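Local coordinates for protein osa (Shigella flexneri, PDB 4O7K) that suppresses the oncogenicity of Agrobacterium tumefaciens and is a plasmid fertility inhibition factor of the ParB/Srx superfamily, at residues 60-65 and 177-182; 66-71 and 155-160; 121-126 and 165-170. The protein carries 1 engineered substitution. All coordinates share one frame; numbering follows the deposited sequence.

Contact 1. Residues 60-65 and 177-182; sequences SNAAQS and IQVSKL
V179, the A62 methyl and the A63 carbonyl form the close-packed half of this contact between a loop and the start of a helix. The V179 side chain faces the loop: its CB lies 3.4 Å from A63 O, while both methyls reach the A62 methyl, CG2 at 3.9 Å from A62 CB. With CG1 anti to the backbone N (chi1 167°), CG1 and CG2 both lie close to A63 O as well. V179 and A62 are both buried, and L157 of strand 153-158 meets the two side chains as well.

Beside this apolar patch, Q64 O takes two donors. Q178 NE2 approaches at 3.1 Å in a fairly straight bond (N-H...O 162°), with Q64 O lying almost in the plane of the Q178 amide; the Q178 chain is extended beyond CG. S180 N, 3.4 Å from Q64 O, adds a weak second bond. The loop carbonyls thus lie at the N-terminus of helix 179-189, where Q178 holds the N-cap position: its O accepts from L182 N and, weakly, from K181 N, and the V179 amide turns instead to the D66 carbonyl.

Toward solvent the fit becomes looser and more polar. In Q64, chi2 (-75°) turns CD toward S180, and the amide beyond it packs against that residue, with Q64 NE2 3.4 Å from S180 CB. A water links the two segments here, accepting from Q64 NE2 at 3.1 Å and donating to S180 O at 2.6 Å. The other end of the Q64 amide, OE1, is taken by R183, further along the same helix, whose guanidinium also bonds to A62 O.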
loop_
_atom_site.group_PDB
_atom_site.type_symbol
_atom_site.label_atom_id
_atom_site.label_comp_id
_atom_site.label_asym_id
_atom_site.label_seq_id
_atom_site.Cartn_x
_atom_site.Cartn_y
_atom_site.Cartn_z
ATOM N N SER A 60 1.190 13.674 -5.874
ATOM C CA SER A 60 1.846 14.932 -6.212
ATOM C C SER A 60 3.361 14.789 -6.277
ATOM O O SER A 60 4.026 15.525 -7.002
ATOM C CB SER A 60 1.465 16.020 -5.204
ATOM O OG SER A 60 2.014 15.751 -3.931
ATOM N N ASN A 61 3.903 13.836 -5.529
ATOM C CA ASN A 61 5.344 13.659 -5.473
ATOM C C ASN A 61 5.850 12.692 -6.546
ATOM O O ASN A 61 7.049 12.475 -6.676
ATOM C CB ASN A 61 5.774 13.175 -4.081
ATOM C CG ASN A 61 5.565 14.237 -2.982
ATOM O OD1 ASN A 61 5.841 13.986 -1.807
ATOM N ND2 ASN A 61 5.073 15.414 -3.363
ATOM N N ALA A 62 4.937 12.131 -7.331
ATOM C CA ALA A 62 5.310 11.177 -8.375
ATOM C C ALA A 62 5.911 11.829 -9.627
ATOM O O ALA A 62 5.569 12.960 -9.984
ATOM C CB ALA A 62 4.094 10.344 -8.770
ATOM N N ALA A 63 6.801 11.097 -10.300
ATOM C CA ALA A 63 7.286 11.496 -11.616
ATOM C C ALA A 63 6.261 11.124 -12.682
ATOM O O ALA A 63 5.471 10.193 -12.501
ATOM C CB ALA A 63 8.640 10.834 -11.920
ATOM N N GLN A 64 6.275 11.850 -13.796
ATOM C CA GLN A 64 5.424 11.530 -14.940
ATOM C C GLN A 64 5.649 10.099 -15.437
ATOM O O GLN A 64 4.749 9.475 -16.020
ATOM C CB GLN A 64 5.678 12.524 -16.077
ATOM C CG GLN A 64 5.165 13.935 -15.796
ATOM C CD GLN A 64 3.668 14.021 -15.921
ATOM O OE1 GLN A 64 2.941 13.813 -14.953
ATOM N NE2 GLN A 64 3.193 14.320 -17.123
ATOM N N SER A 65 6.859 9.592 -15.201
ATOM C CA SER A 65 7.265 8.282 -15.672
ATOM C C SER A 65 6.866 7.157 -14.715
ATOM O O SER A 65 6.955 5.976 -15.065
ATOM C CB SER A 65 8.781 8.262 -15.893
ATOM O OG SER A 65 9.465 8.507 -14.673
ATOM N N ILE A 177 -1.620 2.162 -14.159
ATOM C CA ILE A 177 -1.798 3.296 -15.057
ATOM C C ILE A 177 -0.651 4.275 -14.848
ATOM O O ILE A 177 -0.259 4.558 -13.713
ATOM C CB ILE A 177 -3.175 4.009 -14.843
ATOM C CG1 ILE A 177 -3.362 5.128 -15.867
ATOM C CG2 ILE A 177 -3.318 4.540 -13.404
ATOM C CD1 ILE A 177 -4.773 5.711 -15.877
ATOM N N GLN A 178 -0.087 4.776 -15.941
ATOM C CA GLN A 178 1.046 5.693 -15.826
ATOM C C GLN A 178 0.595 7.016 -15.230
ATOM O O GLN A 178 -0.485 7.515 -15.550
ATOM C CB GLN A 178 1.708 5.919 -17.183
ATOM C CG GLN A 178 2.957 6.783 -17.107
ATOM C CD GLN A 178 3.757 6.755 -18.391
ATOM O OE1 GLN A 178 3.464 5.972 -19.294
ATOM N NE2 GLN A 178 4.769 7.615 -18.484
ATOM N N VAL A 179 1.412 7.571 -14.343
ATOM C CA VAL A 179 1.057 8.800 -13.649
ATOM C C VAL A 179 0.691 9.920 -14.624
ATOM O O VAL A 179 -0.301 10.620 -14.427
ATOM C CB VAL A 179 2.198 9.252 -12.723
ATOM C CG1 VAL A 179 1.973 10.693 -12.243
ATOM C CG2 VAL A 179 2.288 8.310 -11.543
ATOM N N SER A 180 1.466 10.064 -15.694
ATOM C CA SER A 180 1.210 11.111 -16.681
ATOM C C SER A 180 -0.173 10.960 -17.327
ATOM O O SER A 180 -0.869 11.947 -17.564
ATOM C CB SER A 180 2.304 11.101 -17.756
ATOM O OG SER A 180 2.244 9.907 -18.509
ATOM N N LYS A 181 -0.568 9.724 -17.609
ATOM C CA LYS A 181 -1.849 9.470 -18.242
ATOM C C LYS A 181 -2.998 9.738 -17.266
ATOM O O LYS A 181 -4.045 10.275 -17.652
ATOM C CB LYS A 181 -1.915 8.035 -18.765
ATOM C CG LYS A 181 -3.226 7.680 -19.468
ATOM C CD LYS A 181 -3.130 6.316 -20.138
ATOM C CE LYS A 181 -4.377 5.988 -20.946
ATOM N NZ LYS A 181 -5.547 5.688 -20.076
ATOM N N LEU A 182 -2.804 9.374 -16.001
ATOM C CA LEU A 182 -3.849 9.588 -15.002
ATOM C C LEU A 182 -4.033 11.083 -14.755
ATOM O O LEU A 182 -5.169 11.576 -14.702
ATOM C CB LEU A 182 -3.524 8.864 -13.688
ATOM C CG LEU A 182 -4.641 8.959 -12.642
ATOM C CD1 LEU A 182 -5.938 8.394 -13.193
ATOM C CD2 LEU A 182 -4.283 8.248 -11.357
HETATM O O HOH W 1 0.196 14.250 -17.844
#

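Contact 2. Residues 66-71 and 155-160; sequences DFIVYV and PVLSRD
F67 and S158 exchange a reciprocal pair of backbone hydrogen bonds, F67 N to S158 O at 2.8 Å and S158 N to F67 O at 2.9 Å; V69 and V156 repeat the exchange two residues on. Between these hydrogen-bonded pairs lies the non-hydrogen-bonded pair I68–L157, where the CA-H groups of both residues point at carbonyls of the opposite strand.

Around this backbone core the side chains divide between two faces. On one, I68 sends its branches to different neighbours: CG1, anti to the carbonyl carbon (chi1 -73°), meets L157 CD2 at 3.8 Å, while CG2 runs beside P155, 3.8 Å from its CB. The same CG2 lies over one face of the Y70 ring, toward the rim, and P155 CB approaches Y70 CD1 obliquely at 3.7 Å. On the other face, V69 CB meets V156 CG2, a methyl that V71 CG1 also contacts at 3.8 Å.

Strand 67-72 is the central strand of a three-stranded antiparallel sheet, with 153-158 along one side and the short strand 177-178 along the other. Where strand 67-72 begins and strand 153-158 ends, a water donates to both D66 OD1 (2.7 Å) and R159 O (2.6 Å).

An outer shell fixes the polar groups. D66 OD2 accepts from A63 N, and Y70 OH bonds to W45 NE1, the two rings meeting nearly perpendicular. D160 is the N-cap of helix 161-171; its side chain caps a backbone N there, and its OD1 also bonds to S163 OG.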
loop_
_atom_site.group_PDB
_atom_site.type_symbol
_atom_site.label_atom_id
_atom_site.label_comp_id
_atom_site.label_asym_id
_atom_site.label_seq_id
_atom_site.Cartn_x
_atom_site.Cartn_y
_atom_site.Cartn_z
ATOM N N ASP A 66 6.437 7.512 -13.506
ATOM C CA ASP A 66 6.016 6.511 -12.528
ATOM C C ASP A 66 4.686 5.893 -12.944
ATOM O O ASP A 66 3.981 6.428 -13.796
ATOM C CB ASP A 66 5.860 7.120 -11.138
ATOM C CG ASP A 66 7.175 7.500 -10.509
ATOM O OD1 ASP A 66 8.203 6.863 -10.827
ATOM O OD2 ASP A 66 7.165 8.435 -9.679
ATOM N N PHE A 67 4.348 4.770 -12.327
ATOM C CA PHE A 67 3.078 4.103 -12.578
ATOM C C PHE A 67 2.327 3.916 -11.276
ATOM O O PHE A 67 2.931 3.683 -10.232
ATOM C CB PHE A 67 3.301 2.745 -13.248
ATOM C CG PHE A 67 3.542 2.831 -14.720
ATOM C CD1 PHE A 67 4.743 3.314 -15.213
ATOM C CD2 PHE A 67 2.564 2.436 -15.613
ATOM C CE1 PHE A 67 4.952 3.404 -16.570
ATOM C CE2 PHE A 67 2.770 2.518 -16.971
ATOM C CZ PHE A 67 3.959 3.009 -17.452
ATOM N N ILE A 68 1.005 4.029 -11.331
ATOM C CA ILE A 68 0.195 3.753 -10.158
ATOM C C ILE A 68 -0.352 2.333 -10.221
ATOM O O ILE A 68 -0.834 1.878 -11.260
ATOM C CB ILE A 68 -0.952 4.766 -10.025
ATOM C CG1 ILE A 68 -0.383 6.120 -9.569
ATOM C CG2 ILE A 68 -1.989 4.261 -9.030
ATOM C CD1 ILE A 68 -1.231 7.299 -9.976
ATOM N N VAL A 69 -0.252 1.634 -9.099
ATOM C CA VAL A 69 -0.893 0.345 -8.942
ATOM C C VAL A 69 -1.854 0.427 -7.753
ATOM O O VAL A 69 -1.475 0.850 -6.655
ATOM C CB VAL A 69 0.125 -0.788 -8.712
ATOM C CG1 VAL A 69 -0.576 -2.136 -8.660
ATOM C CG2 VAL A 69 1.201 -0.763 -9.810
ATOM N N TYR A 70 -3.101 0.051 -7.987
ATOM C CA TYR A 70 -4.065 -0.069 -6.898
ATOM C C TYR A 70 -3.931 -1.461 -6.329
ATOM O O TYR A 70 -4.148 -2.445 -7.039
ATOM C CB TYR A 70 -5.490 0.174 -7.385
ATOM C CG TYR A 70 -5.689 1.561 -7.937
ATOM C CD1 TYR A 70 -5.655 2.672 -7.103
ATOM C CD2 TYR A 70 -5.885 1.761 -9.294
ATOM C CE1 TYR A 70 -5.819 3.948 -7.608
ATOM C CE2 TYR A 70 -6.040 3.025 -9.808
ATOM C CZ TYR A 70 -6.018 4.110 -8.961
ATOM O OH TYR A 70 -6.188 5.362 -9.482
ATOM N N VAL A 71 -3.558 -1.563 -5.060
ATOM C CA VAL A 71 -3.292 -2.887 -4.527
ATOM C C VAL A 71 -4.339 -3.342 -3.530
ATOM O O VAL A 71 -4.938 -2.553 -2.794
ATOM C CB VAL A 71 -1.882 -2.989 -3.855
ATOM C CG1 VAL A 71 -0.785 -2.618 -4.851
ATOM C CG2 VAL A 71 -1.795 -2.118 -2.621
ATOM N N PRO A 155 -3.554 3.049 -3.529
ATOM C CA PRO A 155 -2.570 3.144 -4.610
ATOM C C PRO A 155 -1.138 3.177 -4.081
ATOM O O PRO A 155 -0.905 3.640 -2.961
ATOM C CB PRO A 155 -2.918 4.464 -5.300
ATOM C CG PRO A 155 -3.684 5.257 -4.291
ATOM C CD PRO A 155 -4.169 4.347 -3.207
ATOM N N VAL A 156 -0.212 2.679 -4.888
ATOM C CA VAL A 156 1.215 2.787 -4.607
ATOM C C VAL A 156 1.893 3.179 -5.912
ATOM O O VAL A 156 1.293 3.074 -6.987
ATOM C CB VAL A 156 1.823 1.478 -4.062
ATOM C CG1 VAL A 156 1.244 1.126 -2.697
ATOM C CG2 VAL A 156 1.612 0.331 -5.053
ATOM N N LEU A 157 3.133 3.634 -5.808
ATOM C CA LEU A 157 3.904 4.103 -6.957
ATOM C C LEU A 157 5.018 3.128 -7.322
ATOM O O LEU A 157 5.687 2.593 -6.449
ATOM C CB LEU A 157 4.511 5.477 -6.663
ATOM C CG LEU A 157 3.539 6.656 -6.632
ATOM C CD1 LEU A 157 4.255 7.874 -6.082
ATOM C CD2 LEU A 157 3.043 6.921 -8.047
ATOM N N SER A 158 5.197 2.918 -8.623
ATOM C CA SER A 158 6.203 2.014 -9.152
ATOM C C SER A 158 7.008 2.730 -10.226
ATOM O O SER A 158 6.481 3.563 -10.963
ATOM C CB SER A 158 5.540 0.756 -9.709
ATOM O OG SER A 158 6.449 -0.029 -10.447
ATOM N N ARG A 159 8.284 2.368 -10.320
ATOM C CA ARG A 159 9.283 3.102 -11.087
ATOM C C ARG A 159 9.091 3.006 -12.602
ATOM O O ARG A 159 9.514 3.893 -13.344
ATOM C CB ARG A 159 10.678 2.566 -10.699
ATOM C CG ARG A 159 11.806 3.581 -10.590
ATOM C CD ARG A 159 13.090 2.896 -10.080
ATOM N NE ARG A 159 12.898 2.316 -8.745
ATOM C CZ ARG A 159 13.384 1.140 -8.334
ATOM N NH1 ARG A 159 14.115 0.377 -9.145
ATOM N NH2 ARG A 159 13.131 0.722 -7.097
ATOM N N ASP A 160 8.481 1.921 -13.064
ATOM C CA ASP A 160 8.392 1.652 -14.500
ATOM C C ASP A 160 7.279 0.662 -14.839
ATOM O O ASP A 160 6.723 0.007 -13.955
ATOM C CB ASP A 160 9.737 1.123 -15.024
ATOM C CG ASP A 160 10.200 -0.109 -14.277
ATOM O OD1 ASP A 160 9.698 -1.213 -14.555
ATOM O OD2 ASP A 160 11.065 0.031 -13.395
HETATM O O HOH W 2 9.770 6.449 -13.023
#

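Contact 3. Residues 121-126 and 165-170; sequences ADVSPT and VMLAEH. With IPA (isopropyl alcohol), chain F.
P125 and L167 supply most of the apolar contact where strand 118-128 passes helix 161-171. The proline ring and the leucine side chain meet at about a right angle, P125 CD lying 3.8 Å from L167 CG. L167 CG stands anti to its carbonyl carbon (chi1 -74°), and the isopropyl end beyond it divides its contacts: CD1 touches V123 CG2 at 3.9 Å as well as P125 CD, whereas CD2 rests 3.9 Å from P125 N. V123 and P125, two residues apart on the strand, thus present their side chains to the same leucine.

The sulfur of M166 makes a second apolar contact. Its SD lies 3.8 Å from P125 CB, and the two side chains are again roughly perpendicular. Because M166 is exposed while L167 is buried, this contact lies at the outer margin of the packing.

Polar interactions do not join the two segments directly. Within the helix, E169 N bonds to V165 O and H170 N to M166 O. At its surface an isopropyl alcohol, probably from the crystallisation liquor, has O2 near the plane of the H170 ring, only 2.4 Å from H170 ND1, a separation too short to be taken at face value.

The 77° angle between the short segments sets the helix across strand 118-128 of the five-stranded mixed sheet. Strand 131-136, its neighbour there, borders the same interface, with V134 against L167 and F132 both touching P125 and stacking on the H170 ring, while S158 of strand 153-158 meets L167 and V156 of that strand meets V123.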
loop_
_atom_site.group_PDB
_atom_site.type_symbol
_atom_site.label_atom_id
_atom_site.label_comp_id
_atom_site.label_asym_id
_atom_site.label_seq_id
_atom_site.Cartn_x
_atom_site.Cartn_y
_atom_site.Cartn_z
ATOM N N ALA A 121 3.316 5.841 -1.219
ATOM C CA ALA A 121 4.527 5.047 -1.065
ATOM C C ALA A 121 5.107 4.681 -2.422
ATOM O O ALA A 121 4.373 4.481 -3.400
ATOM C CB ALA A 121 4.229 3.792 -0.275
ATOM N N ASP A 122 6.429 4.594 -2.467
ATOM C CA ASP A 122 7.163 4.109 -3.638
ATOM C C ASP A 122 7.699 2.709 -3.359
ATOM O O ASP A 122 8.545 2.527 -2.486
ATOM C CB ASP A 122 8.308 5.056 -3.974
ATOM C CG ASP A 122 7.816 6.420 -4.417
ATOM O OD1 ASP A 122 7.552 6.591 -5.625
ATOM O OD2 ASP A 122 7.694 7.319 -3.557
ATOM N N VAL A 123 7.175 1.715 -4.072
ATOM C CA VAL A 123 7.529 0.329 -3.794
ATOM C C VAL A 123 8.069 -0.358 -5.043
ATOM O O VAL A 123 8.058 0.204 -6.139
ATOM C CB VAL A 123 6.328 -0.483 -3.264
ATOM C CG1 VAL A 123 5.731 0.182 -2.009
ATOM C CG2 VAL A 123 5.285 -0.637 -4.357
ATOM N N SER A 124 8.535 -1.588 -4.864
ATOM C CA SER A 124 9.119 -2.337 -5.958
ATOM C C SER A 124 8.890 -3.823 -5.765
ATOM O O SER A 124 8.939 -4.323 -4.643
ATOM C CB SER A 124 10.618 -2.042 -6.062
ATOM O OG SER A 124 10.851 -0.652 -6.204
ATOM N N PRO A 125 8.638 -4.541 -6.866
ATOM C CA PRO A 125 8.626 -5.998 -6.795
ATOM C C PRO A 125 10.060 -6.480 -6.615
ATOM O O PRO A 125 10.975 -5.790 -7.065
ATOM C CB PRO A 125 8.077 -6.415 -8.155
ATOM C CG PRO A 125 8.448 -5.289 -9.061
ATOM C CD PRO A 125 8.404 -4.043 -8.228
ATOM N N THR A 126 10.256 -7.627 -5.975
ATOM C CA THR A 126 11.597 -8.167 -5.809
ATOM C C THR A 126 11.514 -9.673 -5.576
ATOM O O THR A 126 10.421 -10.246 -5.510
ATOM C CB THR A 126 12.364 -7.455 -4.642
ATOM O OG1 THR A 126 13.767 -7.772 -4.703
ATOM C CG2 THR A 126 11.797 -7.830 -3.276
ATOM N N VAL A 165 3.457 -3.703 -13.756
ATOM C CA VAL A 165 2.634 -4.817 -14.199
ATOM C C VAL A 165 2.869 -6.041 -13.307
ATOM O O VAL A 165 1.918 -6.759 -12.970
ATOM C CB VAL A 165 2.893 -5.156 -15.691
ATOM C CG1 VAL A 165 2.260 -6.492 -16.061
ATOM C CG2 VAL A 165 2.328 -4.047 -16.580
ATOM N N MET A 166 4.122 -6.253 -12.900
ATOM C CA MET A 166 4.473 -7.321 -11.967
ATOM C C MET A 166 3.788 -7.154 -10.608
ATOM O O MET A 166 3.253 -8.114 -10.052
ATOM C CB MET A 166 5.996 -7.371 -11.772
ATOM C CG MET A 166 6.506 -8.722 -11.382
ATOM S SD MET A 166 8.317 -8.664 -11.251
ATOM C CE MET A 166 8.766 -7.948 -12.825
ATOM N N LEU A 167 3.815 -5.938 -10.064
ATOM C CA LEU A 167 3.068 -5.647 -8.842
ATOM C C LEU A 167 1.572 -5.944 -9.017
ATOM O O LEU A 167 0.961 -6.654 -8.206
ATOM C CB LEU A 167 3.269 -4.186 -8.428
ATOM C CG LEU A 167 4.643 -3.869 -7.831
ATOM C CD1 LEU A 167 4.895 -2.363 -7.819
ATOM C CD2 LEU A 167 4.774 -4.446 -6.429
ATOM N N ALA A 168 0.981 -5.401 -10.076
ATOM C CA ALA A 168 -0.435 -5.628 -10.351
ATOM C C ALA A 168 -0.744 -7.127 -10.437
ATOM O O ALA A 168 -1.725 -7.592 -9.863
ATOM C CB ALA A 168 -0.849 -4.913 -11.635
ATOM N N GLU A 169 0.124 -7.884 -11.114
ATOM C CA GLU A 169 -0.036 -9.336 -11.202
ATOM C C GLU A 169 -0.195 -10.004 -9.838
ATOM O O GLU A 169 -1.125 -10.781 -9.622
ATOM C CB GLU A 169 1.163 -9.974 -11.915
ATOM C CG GLU A 169 1.104 -11.497 -11.921
ATOM C CD GLU A 169 2.348 -12.138 -12.519
ATOM O OE1 GLU A 169 3.190 -11.411 -13.080
ATOM O OE2 GLU A 169 2.487 -13.372 -12.418
ATOM N N HIS A 170 0.717 -9.706 -8.917
ATOM C CA HIS A 170 0.738 -10.406 -7.638
ATOM C C HIS A 170 -0.166 -9.793 -6.565
ATOM O O HIS A 170 -0.721 -10.520 -5.754
ATOM C CB HIS A 170 2.179 -10.485 -7.120
ATOM C CG HIS A 170 3.065 -11.356 -7.954
ATOM N ND1 HIS A 170 3.220 -12.704 -7.713
ATOM C CD2 HIS A 170 3.818 -11.081 -9.048
ATOM C CE1 HIS A 170 4.044 -13.220 -8.613
ATOM N NE2 HIS A 170 4.413 -12.257 -9.439
HETATM C C1 IPA F . 3.279 -15.589 -4.347
HETATM C C2 IPA F . 2.373 -15.204 -5.510
HETATM C C3 IPA F . 0.920 -15.543 -5.191
HETATM O O2 IPA F . 2.473 -13.815 -5.738
#

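From the N terminus, the chain first reaches the loop 60-65, which contact 1 later joins to 177-182, closing a loop of 111 residues that encloses both other contacts. Strand 67-72 follows at once and pairs with 155-160 in contact 2. Strand 118-128 lies in the sequence between those two partners, and its own partner, helix 161-171, comes just after them, so contacts 2 and 3 cross. They share a border: the L157 backbone bonds to A121 and V123, connecting strand 153-158 to strand 118-128. Contacts 1 and 2 also touch, where strand 177-178 bonds to strand 67-72, so that both reach the same sheet, whereas contacts 1 and 3 stay about 6 Å apart at their nearest atoms.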